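PDB 5X2G: CRISPR-associated endonuclease Cas9 from Campylobacter jejuni subsp. jejuni serotype O:2, which is an RNA-guided endonuclease of bacterial adaptive immunity that cuts invading DNA, its natural form using a RuvC-like and an HNH nuclease domain for the two strands. Local coordinates for residues Asp685-Lys690 with Tyr733-Ser738; Lys694-Pro699 with Gly804-Lys809; Leu744-Thr749 with Val810-Ile815. All blocks are in the same frame, centred on the assembly; numbering follows the deposited sequence.

Contact 1. Residues Asp685-Lys690 with Tyr733-Ser738; sequences DIFKHK and YEFCFS
Tyr-733 meets His-689 as a T-shaped pair: the imidazole turns its edge toward the phenol face, with CD2 of His-689 3.5 Å from CE1 of Tyr-733 and the two planes 88° apart. The same imidazole is held from its ND1 side by the backbone of Lys-691 and Thr-692. Next along, Glu-734 makes a fully hydrogen-bonded antiparallel pair with Lys-688; N of Lys-688 reaches O of Glu-734 at 2.9 Å, and the reverse bond is equally long. Their side chains run alongside each other, that of Lys-688 bending at its tip, but NZ of Lys-688 stays 4.0 Å from OE1 of Glu-734, too far for a salt bridge. Phe-735, with its CG anti to the backbone N (chi1 172°), presents a ring edge to one face of Phe-687. The centroids of these two rings are 5.7 Å apart.

At Cys-736 the strand bulges. Ile-686 O accepts from Cys-736 N at 2.8 Å, whereas Ile-686 N donates to Phe-737 O at 3.0 Å, so one residue faces two, as in a beta bulge; the psi of -60° at Cys-736 supports this reading. SG of Cys-736 comes to 3.5 Å from CB of Lys-688. Phe-737 lays a ring face over CB of Ile-686, beside which its side chain runs. Ser-738 ends the walk by donating from OG to OD1 of Asp-685 at 2.7 Å, approaching from well above the carboxylate plane.

Joining the middle strand of a three-stranded antiparallel sheet to an outer one, the contact puts its two T-shaped pairs and the Ser-738 to Asp-685 hydrogen bond on one face of the sheet. The buried carboxylate of Asp-685 also has salt bridges to Arg-683 and Arg-830, which would probably favour its charged form.

Contact 2. Residues Lys694-Pro699 with Gly804-Lys809; sequences KFYAVP and GIQNLK
Phe-695 docks its backbone and its ring on the loop 804-809, which folds through a type I beta turn from Ile-805 to Leu-808. The turn is closed by Leu-808 N bonding to Ile-805 O at 3.1 Å. Its second carbonyl does the docking: Gln-806 O accepts from Phe-695 N at 3.1 Å with an N-H...O angle of 166°, and CA of Lys-694 approaches the same oxygen.

The backbone path alone brings CB of Phe-695 to 3.5 Å from Ile-805 O. From there the first torsion, CG beside its own backbone N (chi1 -70°), directs the ring along the turn, where Leu-808 O sits at the ring edge, in plane, 3.6 Å from CE2. The ring also pairs edge-to-face with Phe-811. Ile-805 holds CG1 in the crowded position between backbone N and carbonyl carbon (chi1 66°), and the extended continuation delivers CD1 to CB of Ala-697 at 3.6 Å. Gln-806 reaches across the start of the strand: CG is 3.9 Å from O of Phe-695, with the amide carried on toward Lys-694 and Tyr-696. The bent Lys-694 chain runs beside Asn-807, though poor order of that asparagine makes the detail uncertain.

This is a beta turn packed against the start of an outer strand. Through it, the connection between strands 799-804 and 810-816 of the PI-CTD rests on the neighbouring three-stranded sheet.

Contact 3. Residues Leu744-Thr749 with Val810-Ile815; sequences LILIQT and VFEKYI. With nucleotides of chain B.
Phe-811 and Tyr-814 put their rings on opposite faces of this strand pair, and each is approached obliquely by aliphatic groups. On one side of the sheet CG2 of Ile-747 comes to 3.8 Å from CD1 of Phe-811, and CD1 of Ile-745 reaches CE1 of the same ring. Phe-811 also makes an edge-to-face pair with Phe-737 of the adjoining sheet. On the other side Leu-746 runs alongside Tyr-814, its CB 3.7 Å from CE1 of the phenol, and Phe-757 forms a further edge-to-face pair with that ring. A third flat group is the base of A76 of chain B: Ile-815 lies over one face of the adenine, CD1 3.8 Å from N1, while CG2 approaches O5' of C77 of chain B at 3.3 Å.

Leu-746 has CG anti to the backbone N (chi1 -177°), which sends it along the phenol; CD2 also meets CG1 of Val-810. Gln-748 extends past Val-810, and its NE2 bonds to Met-752 O.

The segment axes are 175° apart, and the register is unbroken from Ile-745 to Gln-748. Leu-746 and Glu-812 exchange bonds in both directions, N of Leu-746 to O of Glu-812 measuring 2.8 Å. Tyr-814 N bonds to Leu-744 O, also at 2.8 Å, and beyond it a water links Leu-744 N with Tyr-814 O. Gln-748 N donates to Val-810 O at 3.0 Å; the return bond is weak. Ile-745 with Lys-813 and Ile-747 with Phe-811 are the non-hydrogen-bonded pairs.

Outward backbone bonds, Ile-745 with Val-758 and Ile-815 with Thr-823, mark both strands as interior neighbours in the six-stranded antiparallel sheet of the PI-CTD, whose strand 810-816 leads directly to the RNA of chain B.

From the N terminus, strand 683-689 enters contact 1, which closes a loop of 42 residues at 733-738. Within that loop strand 695-700 opens contact 2, whose partner, 804-809, arrives only after contact 1 has closed, so the two cross. Contact 3 starts at 744-749, in series with contact 1, and closes at 810-815 immediately after 804-809; it therefore crosses contact 2. Strand 695-700 of contact 2 lies beside strand 683-689 of contact 1 in one sheet, with Phe-687 N to Tyr-696 O at 2.7 Å. Contact 3 belongs to the PI-CTD sheet, which meets the first through Lys-813 NZ and Ser-738 O (2.9 Å) and through the Phe-811 side chain, touched by Phe-695 and Ile-686.

Contact 1. Residues Asp685-Lys690 with Tyr733-Ser738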
loop_
_atom_site.group_PDB
_atom_site.type_symbol
_atom_site.label_atom_id
_atom_site.label_comp_id
_atom_site.label_asym_id
_atom_site.label_seq_id
_atom_site.Cartn_x
_atom_site.Cartn_y
_atom_site.Cartn_z
ATOM N N ASP A 685 11.879 8.577 26.928
ATOM C CA ASP A 685 12.528 7.906 28.043
ATOM C C ASP A 685 12.381 8.747 29.304
ATOM O O ASP A 685 12.730 9.934 29.313
ATOM C CB ASP A 685 14.001 7.643 27.734
ATOM C CG ASP A 685 14.189 6.613 26.631
ATOM O OD1 ASP A 685 13.187 5.995 26.205
ATOM O OD2 ASP A 685 15.339 6.424 26.184
ATOM N N ILE A 686 11.861 8.130 30.364
ATOM C CA ILE A 686 11.542 8.819 31.606
ATOM C C ILE A 686 12.654 8.563 32.612
ATOM O O ILE A 686 13.040 7.408 32.846
ATOM C CB ILE A 686 10.181 8.361 32.159
ATOM C CG1 ILE A 686 9.072 8.634 31.141
ATOM C CG2 ILE A 686 9.874 9.059 33.478
ATOM C CD1 ILE A 686 8.840 10.111 30.879
ATOM N N PHE A 687 13.170 9.636 33.205
ATOM C CA PHE A 687 14.185 9.562 34.243
ATOM C C PHE A 687 13.639 10.145 35.539
ATOM O O PHE A 687 12.675 10.916 35.544
ATOM C CB PHE A 687 15.461 10.313 33.840
ATOM C CG PHE A 687 16.230 9.661 32.722
ATOM C CD1 PHE A 687 15.795 9.764 31.412
ATOM C CD2 PHE A 687 17.396 8.961 32.984
ATOM C CE1 PHE A 687 16.501 9.166 30.385
ATOM C CE2 PHE A 687 18.106 8.364 31.962
ATOM C CZ PHE A 687 17.659 8.468 30.661
ATOM N N LYS A 688 14.272 9.769 36.645
ATOM C CA LYS A 688 13.917 10.277 37.962
ATOM C C LYS A 688 15.193 10.668 38.685
ATOM O O LYS A 688 16.130 9.868 38.769
ATOM C CB LYS A 688 13.136 9.235 38.769
ATOM C CG LYS A 688 12.826 9.633 40.202
ATOM C CD LYS A 688 11.659 8.816 40.743
ATOM C CE LYS A 688 11.764 8.608 42.243
ATOM N NZ LYS A 688 12.907 7.717 42.599
ATOM N N HIS A 689 15.236 11.900 39.189
ATOM C CA HIS A 689 16.402 12.358 39.930
ATOM C C HIS A 689 16.526 11.571 41.230
ATOM O O HIS A 689 15.551 11.426 41.976
ATOM C CB HIS A 689 16.301 13.855 40.214
ATOM C CG HIS A 689 17.564 14.454 40.747
ATOM N ND1 HIS A 689 17.953 14.325 42.064
ATOM C CD2 HIS A 689 18.531 15.183 40.140
ATOM C CE1 HIS A 689 19.104 14.949 42.244
ATOM N NE2 HIS A 689 19.475 15.478 41.093
ATOM N N LYS A 690 17.731 11.062 41.499
ATOM C CA LYS A 690 17.929 10.115 42.592
ATOM C C LYS A 690 17.657 10.717 43.965
ATOM O O LYS A 690 17.343 9.969 44.898
ATOM C CB LYS A 690 19.352 9.561 42.551
ATOM C CG LYS A 690 19.604 8.542 41.445
ATOM C CD LYS A 690 21.095 8.265 41.316
ATOM C CE LYS A 690 21.378 7.066 40.433
ATOM N NZ LYS A 690 22.845 6.832 40.318
ATOM N N TYR A 733 20.725 11.065 37.609
ATOM C CA TYR A 733 19.401 10.693 37.143
ATOM C C TYR A 733 19.338 9.193 36.887
ATOM O O TYR A 733 20.325 8.564 36.495
ATOM C CB TYR A 733 19.027 11.472 35.877
ATOM C CG TYR A 733 19.098 12.969 36.079
ATOM C CD1 TYR A 733 17.982 13.689 36.483
ATOM C CD2 TYR A 733 20.289 13.657 35.895
ATOM C CE1 TYR A 733 18.049 15.057 36.682
ATOM C CE2 TYR A 733 20.367 15.019 36.094
ATOM C CZ TYR A 733 19.245 15.714 36.487
ATOM O OH TYR A 733 19.322 17.072 36.683
ATOM N N GLU A 734 18.157 8.633 37.120
ATOM C CA GLU A 734 17.931 7.195 37.122
ATOM C C GLU A 734 16.888 6.873 36.062
ATOM O O GLU A 734 15.753 7.355 36.141
ATOM C CB GLU A 734 17.474 6.745 38.513
ATOM C CG GLU A 734 16.985 5.318 38.640
ATOM C CD GLU A 734 16.380 5.052 40.012
ATOM O OE1 GLU A 734 15.208 5.431 40.235
ATOM O OE2 GLU A 734 17.082 4.486 40.877
ATOM N N PHE A 735 17.276 6.081 35.065
ATOM C CA PHE A 735 16.320 5.665 34.048
ATOM C C PHE A 735 15.210 4.842 34.684
ATOM O O PHE A 735 15.471 3.917 35.460
ATOM C CB PHE A 735 17.017 4.861 32.951
ATOM C CG PHE A 735 16.070 4.233 31.965
ATOM C CD1 PHE A 735 15.440 5.004 31.000
ATOM C CD2 PHE A 735 15.812 2.869 32.003
ATOM C CE1 PHE A 735 14.566 4.426 30.090
ATOM C CE2 PHE A 735 14.941 2.287 31.101
ATOM C CZ PHE A 735 14.318 3.064 30.140
ATOM N N CYS A 736 13.964 5.189 34.366
ATOM C CA CYS A 736 12.800 4.501 34.912
ATOM C C CYS A 736 12.219 3.498 33.922
ATOM O O CYS A 736 12.165 2.300 34.208
ATOM C CB CYS A 736 11.731 5.519 35.325
ATOM S SG CYS A 736 12.268 6.671 36.595
ATOM N N PHE A 737 11.787 3.974 32.759
ATOM C CA PHE A 737 11.159 3.137 31.748
ATOM C C PHE A 737 11.057 3.955 30.469
ATOM O O PHE A 737 11.312 5.161 30.461
ATOM C CB PHE A 737 9.781 2.639 32.195
ATOM C CG PHE A 737 8.925 3.703 32.825
ATOM C CD1 PHE A 737 8.195 4.583 32.040
ATOM C CD2 PHE A 737 8.850 3.823 34.203
ATOM C CE1 PHE A 737 7.409 5.565 32.620
ATOM C CE2 PHE A 737 8.069 4.800 34.787
ATOM C CZ PHE A 737 7.346 5.672 33.996
ATOM N N SER A 738 10.696 3.276 29.385
ATOM C CA SER A 738 10.445 3.911 28.101
ATOM C C SER A 738 8.955 3.870 27.805
ATOM O O SER A 738 8.294 2.854 28.039
ATOM C CB SER A 738 11.215 3.221 26.973
ATOM O OG SER A 738 12.604 3.468 27.082
#

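Contact 2. Residues Lys694-Pro699 with Gly804-Lys809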
loop_
_atom_site.group_PDB
_atom_site.type_symbol
_atom_site.label_atom_id
_atom_site.label_comp_id
_atom_site.label_asym_id
_atom_site.label_seq_id
_atom_site.Cartn_x
_atom_site.Cartn_y
_atom_site.Cartn_z
ATOM N N LYS A 694 12.249 14.213 41.245
ATOM C CA LYS A 694 11.618 14.860 40.104
ATOM C C LYS A 694 11.787 14.001 38.856
ATOM O O LYS A 694 12.799 13.317 38.678
ATOM C CB LYS A 694 12.225 16.242 39.864
ATOM C CG LYS A 694 12.251 17.146 41.078
ATOM C CD LYS A 694 10.856 17.554 41.506
ATOM C CE LYS A 694 10.912 18.674 42.533
ATOM N NZ LYS A 694 11.647 19.858 42.012
ATOM N N PHE A 695 10.785 14.045 37.983
ATOM C CA PHE A 695 10.801 13.269 36.754
ATOM C C PHE A 695 11.243 14.137 35.583
ATOM O O PHE A 695 11.030 15.352 35.570
ATOM C CB PHE A 695 9.426 12.661 36.466
ATOM C CG PHE A 695 9.042 11.565 37.419
ATOM C CD1 PHE A 695 9.517 10.273 37.239
ATOM C CD2 PHE A 695 8.211 11.825 38.499
ATOM C CE1 PHE A 695 9.169 9.259 38.118
ATOM C CE2 PHE A 695 7.858 10.814 39.381
ATOM C CZ PHE A 695 8.340 9.529 39.190
ATOM N N TYR A 696 11.875 13.492 34.602
ATOM C CA TYR A 696 12.420 14.160 33.428
ATOM C C TYR A 696 12.219 13.262 32.214
ATOM O O TYR A 696 12.216 12.034 32.327
ATOM C CB TYR A 696 13.907 14.491 33.618
ATOM C CG TYR A 696 14.177 15.438 34.768
ATOM C CD1 TYR A 696 14.350 14.963 36.064
ATOM C CD2 TYR A 696 14.260 16.808 34.560
ATOM C CE1 TYR A 696 14.592 15.829 37.118
ATOM C CE2 TYR A 696 14.503 17.680 35.605
ATOM C CZ TYR A 696 14.669 17.186 36.881
ATOM O OH TYR A 696 14.911 18.056 37.921
ATOM N N ALA A 697 12.046 13.883 31.048
ATOM C CA ALA A 697 11.693 13.158 29.834
ATOM C C ALA A 697 12.677 13.478 28.720
ATOM O O ALA A 697 12.980 14.650 28.473
ATOM C CB ALA A 697 10.271 13.495 29.377
ATOM N N VAL A 698 13.157 12.436 28.048
ATOM C CA VAL A 698 14.018 12.541 26.876
ATOM C C VAL A 698 13.188 12.148 25.656
ATOM O O VAL A 698 12.866 10.962 25.487
ATOM C CB VAL A 698 15.263 11.654 27.008
ATOM C CG1 VAL A 698 16.132 11.779 25.770
ATOM C CG2 VAL A 698 16.049 12.025 28.252
ATOM N N PRO A 699 12.818 13.088 24.788
ATOM C CA PRO A 699 12.048 12.728 23.593
ATOM C C PRO A 699 12.939 12.085 22.542
ATOM O O PRO A 699 14.105 12.454 22.372
ATOM C CB PRO A 699 11.500 14.075 23.112
ATOM C CG PRO A 699 12.541 15.059 23.543
ATOM C CD PRO A 699 13.117 14.531 24.841
ATOM N N GLY A 804 1.719 17.934 33.731
ATOM C CA GLY A 804 3.151 18.067 33.942
ATOM C C GLY A 804 3.729 16.849 34.642
ATOM O O GLY A 804 3.126 16.283 35.555
ATOM N N ILE A 805 4.920 16.443 34.204
ATOM C CA ILE A 805 5.533 15.241 34.756
ATOM C C ILE A 805 6.427 15.538 35.954
ATOM O O ILE A 805 6.598 14.670 36.817
ATOM C CB ILE A 805 6.331 14.486 33.679
ATOM C CG1 ILE A 805 7.527 15.316 33.211
ATOM C CG2 ILE A 805 5.448 14.135 32.511
ATOM C CD1 ILE A 805 8.436 14.577 32.260
ATOM N N GLN A 806 6.998 16.744 36.027
ATOM C CA GLN A 806 8.120 16.985 36.930
ATOM C C GLN A 806 7.764 16.629 38.369
ATOM O O GLN A 806 8.523 15.933 39.054
ATOM C CB GLN A 806 8.578 18.441 36.829
ATOM C CG GLN A 806 10.017 18.656 37.278
ATOM C CD GLN A 806 10.331 20.108 37.600
ATOM O OE1 GLN A 806 9.468 20.982 37.498
ATOM N NE2 GLN A 806 11.571 20.369 38.001
ATOM N N ASN A 807 6.594 17.066 38.834
ATOM C CA ASN A 807 6.184 16.872 40.218
ATOM C C ASN A 807 5.062 15.844 40.356
ATOM O O ASN A 807 4.223 15.955 41.254
ATOM C CB ASN A 807 5.759 18.203 40.834
ATOM C CG ASN A 807 6.874 19.228 40.843
ATOM O OD1 ASN A 807 8.042 18.890 41.027
ATOM N ND2 ASN A 807 6.516 20.492 40.646
ATOM N N LEU A 808 5.032 14.842 39.482
ATOM C CA LEU A 808 4.030 13.792 39.599
ATOM C C LEU A 808 4.260 12.979 40.869
ATOM O O LEU A 808 5.391 12.615 41.200
ATOM C CB LEU A 808 4.062 12.877 38.375
ATOM C CG LEU A 808 3.318 13.323 37.111
ATOM C CD1 LEU A 808 3.623 12.381 35.958
ATOM C CD2 LEU A 808 1.817 13.391 37.347
ATOM N N LYS A 809 3.170 12.709 41.588
ATOM C CA LYS A 809 3.255 11.928 42.818
ATOM C C LYS A 809 3.585 10.473 42.516
ATOM O O LYS A 809 4.475 9.880 43.139
ATOM C CB LYS A 809 1.934 12.036 43.581
ATOM C CG LYS A 809 2.050 12.347 45.056
ATOM C CD LYS A 809 0.772 13.020 45.532
ATOM C CE LYS A 809 0.694 13.086 47.046
ATOM N NZ LYS A 809 -0.424 13.965 47.490
#

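Contact 3. Residues Leu744-Thr749 with Val810-Ile815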
loop_
_atom_site.group_PDB
_atom_site.type_symbol
_atom_site.label_atom_id
_atom_site.label_comp_id
_atom_site.label_asym_id
_atom_site.label_seq_id
_atom_site.Cartn_x
_atom_site.Cartn_y
_atom_site.Cartn_z
ATOM N N LEU A 744 0.651 1.720 28.885
ATOM C CA LEU A 744 -0.185 1.878 30.068
ATOM C C LEU A 744 0.658 2.395 31.225
ATOM O O LEU A 744 1.720 1.838 31.526
ATOM C CB LEU A 744 -0.847 0.558 30.454
ATOM C CG LEU A 744 -1.827 0.696 31.622
ATOM C CD1 LEU A 744 -3.065 1.477 31.191
ATOM C CD2 LEU A 744 -2.207 -0.657 32.201
ATOM N N ILE A 745 0.184 3.459 31.875
ATOM C CA ILE A 745 0.887 4.052 33.003
ATOM C C ILE A 745 -0.086 4.285 34.150
ATOM O O ILE A 745 -1.297 4.429 33.961
ATOM C CB ILE A 745 1.591 5.375 32.635
ATOM C CG1 ILE A 745 0.566 6.424 32.200
ATOM C CG2 ILE A 745 2.629 5.144 31.554
ATOM C CD1 ILE A 745 1.179 7.736 31.767
ATOM N N LEU A 746 0.473 4.318 35.355
ATOM C CA LEU A 746 -0.244 4.673 36.569
ATOM C C LEU A 746 0.306 6.011 37.042
ATOM O O LEU A 746 1.488 6.109 37.391
ATOM C CB LEU A 746 -0.068 3.597 37.641
ATOM C CG LEU A 746 -0.814 3.792 38.960
ATOM C CD1 LEU A 746 -2.291 3.481 38.786
ATOM C CD2 LEU A 746 -0.202 2.931 40.049
ATOM N N ILE A 747 -0.540 7.042 37.040
ATOM C CA ILE A 747 -0.108 8.382 37.410
ATOM C C ILE A 747 -1.001 8.920 38.517
ATOM O O ILE A 747 -2.155 8.516 38.678
ATOM C CB ILE A 747 -0.104 9.364 36.217
ATOM C CG1 ILE A 747 -1.499 9.479 35.603
ATOM C CG2 ILE A 747 0.923 8.948 35.178
ATOM C CD1 ILE A 747 -1.606 10.561 34.552
ATOM N N GLN A 748 -0.439 9.850 39.282
ATOM C CA GLN A 748 -1.189 10.583 40.292
ATOM C C GLN A 748 -0.600 11.980 40.386
ATOM O O GLN A 748 0.569 12.134 40.750
ATOM C CB GLN A 748 -1.136 9.882 41.653
ATOM C CG GLN A 748 -1.916 10.615 42.740
ATOM C CD GLN A 748 -1.862 9.912 44.080
ATOM O OE1 GLN A 748 -1.409 8.772 44.180
ATOM N NE2 GLN A 748 -2.324 10.593 45.123
ATOM N N THR A 749 -1.396 12.986 40.040
ATOM C CA THR A 749 -0.973 14.361 40.237
ATOM C C THR A 749 -1.169 14.756 41.698
ATOM O O THR A 749 -1.764 14.023 42.494
ATOM C CB THR A 749 -1.748 15.302 39.315
ATOM O OG1 THR A 749 -3.087 15.453 39.800
ATOM C CG2 THR A 749 -1.791 14.739 37.902
ATOM N N VAL A 810 2.871 9.880 41.564
ATOM C CA VAL A 810 3.097 8.511 41.125
ATOM C C VAL A 810 3.256 8.528 39.613
ATOM O O VAL A 810 2.507 9.218 38.911
ATOM C CB VAL A 810 1.942 7.576 41.547
ATOM C CG1 VAL A 810 2.148 6.173 40.991
ATOM C CG2 VAL A 810 1.811 7.541 43.067
ATOM N N PHE A 811 4.247 7.788 39.113
ATOM C CA PHE A 811 4.501 7.688 37.672
ATOM C C PHE A 811 5.167 6.329 37.441
ATOM O O PHE A 811 6.388 6.198 37.541
ATOM C CB PHE A 811 5.364 8.841 37.174
ATOM C CG PHE A 811 5.385 8.993 35.671
ATOM C CD1 PHE A 811 4.625 8.167 34.854
ATOM C CD2 PHE A 811 6.180 9.962 35.075
ATOM C CE1 PHE A 811 4.653 8.310 33.477
ATOM C CE2 PHE A 811 6.211 10.111 33.700
ATOM C CZ PHE A 811 5.446 9.282 32.899
ATOM N N GLU A 812 4.346 5.324 37.142
ATOM C CA GLU A 812 4.813 3.960 36.964
ATOM C C GLU A 812 4.297 3.405 35.644
ATOM O O GLU A 812 3.265 3.838 35.126
ATOM C CB GLU A 812 4.361 3.054 38.115
ATOM C CG GLU A 812 4.469 3.686 39.486
ATOM C CD GLU A 812 4.785 2.673 40.560
ATOM O OE1 GLU A 812 5.983 2.382 40.763
ATOM O OE2 GLU A 812 3.838 2.157 41.190
ATOM N N LYS A 813 5.024 2.430 35.109
ATOM C CA LYS A 813 4.660 1.790 33.855
ATOM C C LYS A 813 4.046 0.422 34.121
ATOM O O LYS A 813 4.502 -0.318 34.997
ATOM C CB LYS A 813 5.876 1.643 32.935
ATOM C CG LYS A 813 5.522 1.128 31.548
ATOM C CD LYS A 813 6.756 0.902 30.687
ATOM C CE LYS A 813 6.361 0.496 29.276
ATOM N NZ LYS A 813 7.540 0.128 28.443
ATOM N N TYR A 814 3.002 0.095 33.365
ATOM C CA TYR A 814 2.352 -1.202 33.425
ATOM C C TYR A 814 2.270 -1.778 32.018
ATOM O O TYR A 814 2.613 -1.120 31.032
ATOM C CB TYR A 814 0.958 -1.099 34.063
ATOM C CG TYR A 814 0.989 -1.017 35.573
ATOM C CD1 TYR A 814 1.433 0.129 36.219
ATOM C CD2 TYR A 814 0.573 -2.088 36.353
ATOM C CE1 TYR A 814 1.465 0.204 37.602
ATOM C CE2 TYR A 814 0.600 -2.022 37.736
ATOM C CZ TYR A 814 1.048 -0.875 38.354
ATOM O OH TYR A 814 1.078 -0.807 39.726
ATOM N N ILE A 815 1.824 -3.027 31.929
ATOM C CA ILE A 815 1.726 -3.743 30.663
ATOM C C ILE A 815 0.321 -4.316 30.542
ATOM O O ILE A 815 -0.238 -4.813 31.527
ATOM C CB ILE A 815 2.782 -4.867 30.561
ATOM C CG1 ILE A 815 4.182 -4.337 30.891
ATOM C CG2 ILE A 815 2.768 -5.490 29.176
ATOM C CD1 ILE A 815 4.789 -3.483 29.803
ATOM P P A B 76 8.302 -12.610 27.694
ATOM O OP1 A B 76 9.498 -11.730 27.772
ATOM O OP2 A B 76 8.444 -14.080 27.861
ATOM O "O5'" A B 76 7.259 -12.079 28.773
ATOM C "C5'" A B 76 6.231 -11.177 28.401
ATOM C "C4'" A B 76 5.280 -10.921 29.540
ATOM O "O4'" A B 76 6.018 -10.451 30.687
ATOM C "C3'" A B 76 4.217 -9.861 29.285
ATOM O "O3'" A B 76 3.083 -10.448 28.655
ATOM C "C2'" A B 76 3.936 -9.276 30.674
ATOM O "O2'" A B 76 2.882 -9.974 31.317
ATOM C "C1'" A B 76 5.246 -9.542 31.431
ATOM N N9 A B 76 6.070 -8.343 31.695
ATOM C C8 A B 76 6.471 -7.905 32.935
ATOM N N7 A B 76 7.227 -6.836 32.909
ATOM C C5 A B 76 7.350 -6.557 31.556
ATOM C C6 A B 76 8.033 -5.539 30.869
ATOM N N6 A B 76 8.742 -4.585 31.477
ATOM N N1 A B 76 7.960 -5.533 29.522
ATOM C C2 A B 76 7.248 -6.494 28.918
ATOM N N3 A B 76 6.564 -7.503 29.455
ATOM C C4 A B 76 6.653 -7.480 30.795
ATOM P P C B 77 1.716 -9.645 28.383
ATOM O OP1 C B 77 1.063 -9.272 29.665
ATOM O OP2 C B 77 0.953 -10.459 27.404
ATOM O "O5'" C B 77 2.177 -8.318 27.640
ATOM C "C5'" C B 77 2.401 -8.291 26.237
ATOM C "C4'" C B 77 3.063 -6.999 25.838
ATOM O "O4'" C B 77 4.336 -6.883 26.513
ATOM C "C3'" C B 77 3.390 -6.822 24.363
ATOM O "O3'" C B 77 2.268 -6.323 23.655
ATOM C "C2'" C B 77 4.561 -5.837 24.380
ATOM O "O2'" C B 77 4.086 -4.498 24.421
ATOM C "C1'" C B 77 5.238 -6.148 25.722
ATOM N N1 C B 77 6.501 -6.912 25.605
ATOM C C2 C B 77 7.680 -6.210 25.344
ATOM O O2 C B 77 7.622 -4.981 25.180
ATOM N N3 C B 77 8.847 -6.887 25.262
ATOM C C4 C B 77 8.865 -8.208 25.444
ATOM N N4 C B 77 10.042 -8.831 25.351
ATOM C C5 C B 77 7.679 -8.947 25.724
ATOM C C6 C B 77 6.531 -8.264 25.805
HETATM O O HOH W 1 2.348 -0.395 28.432
#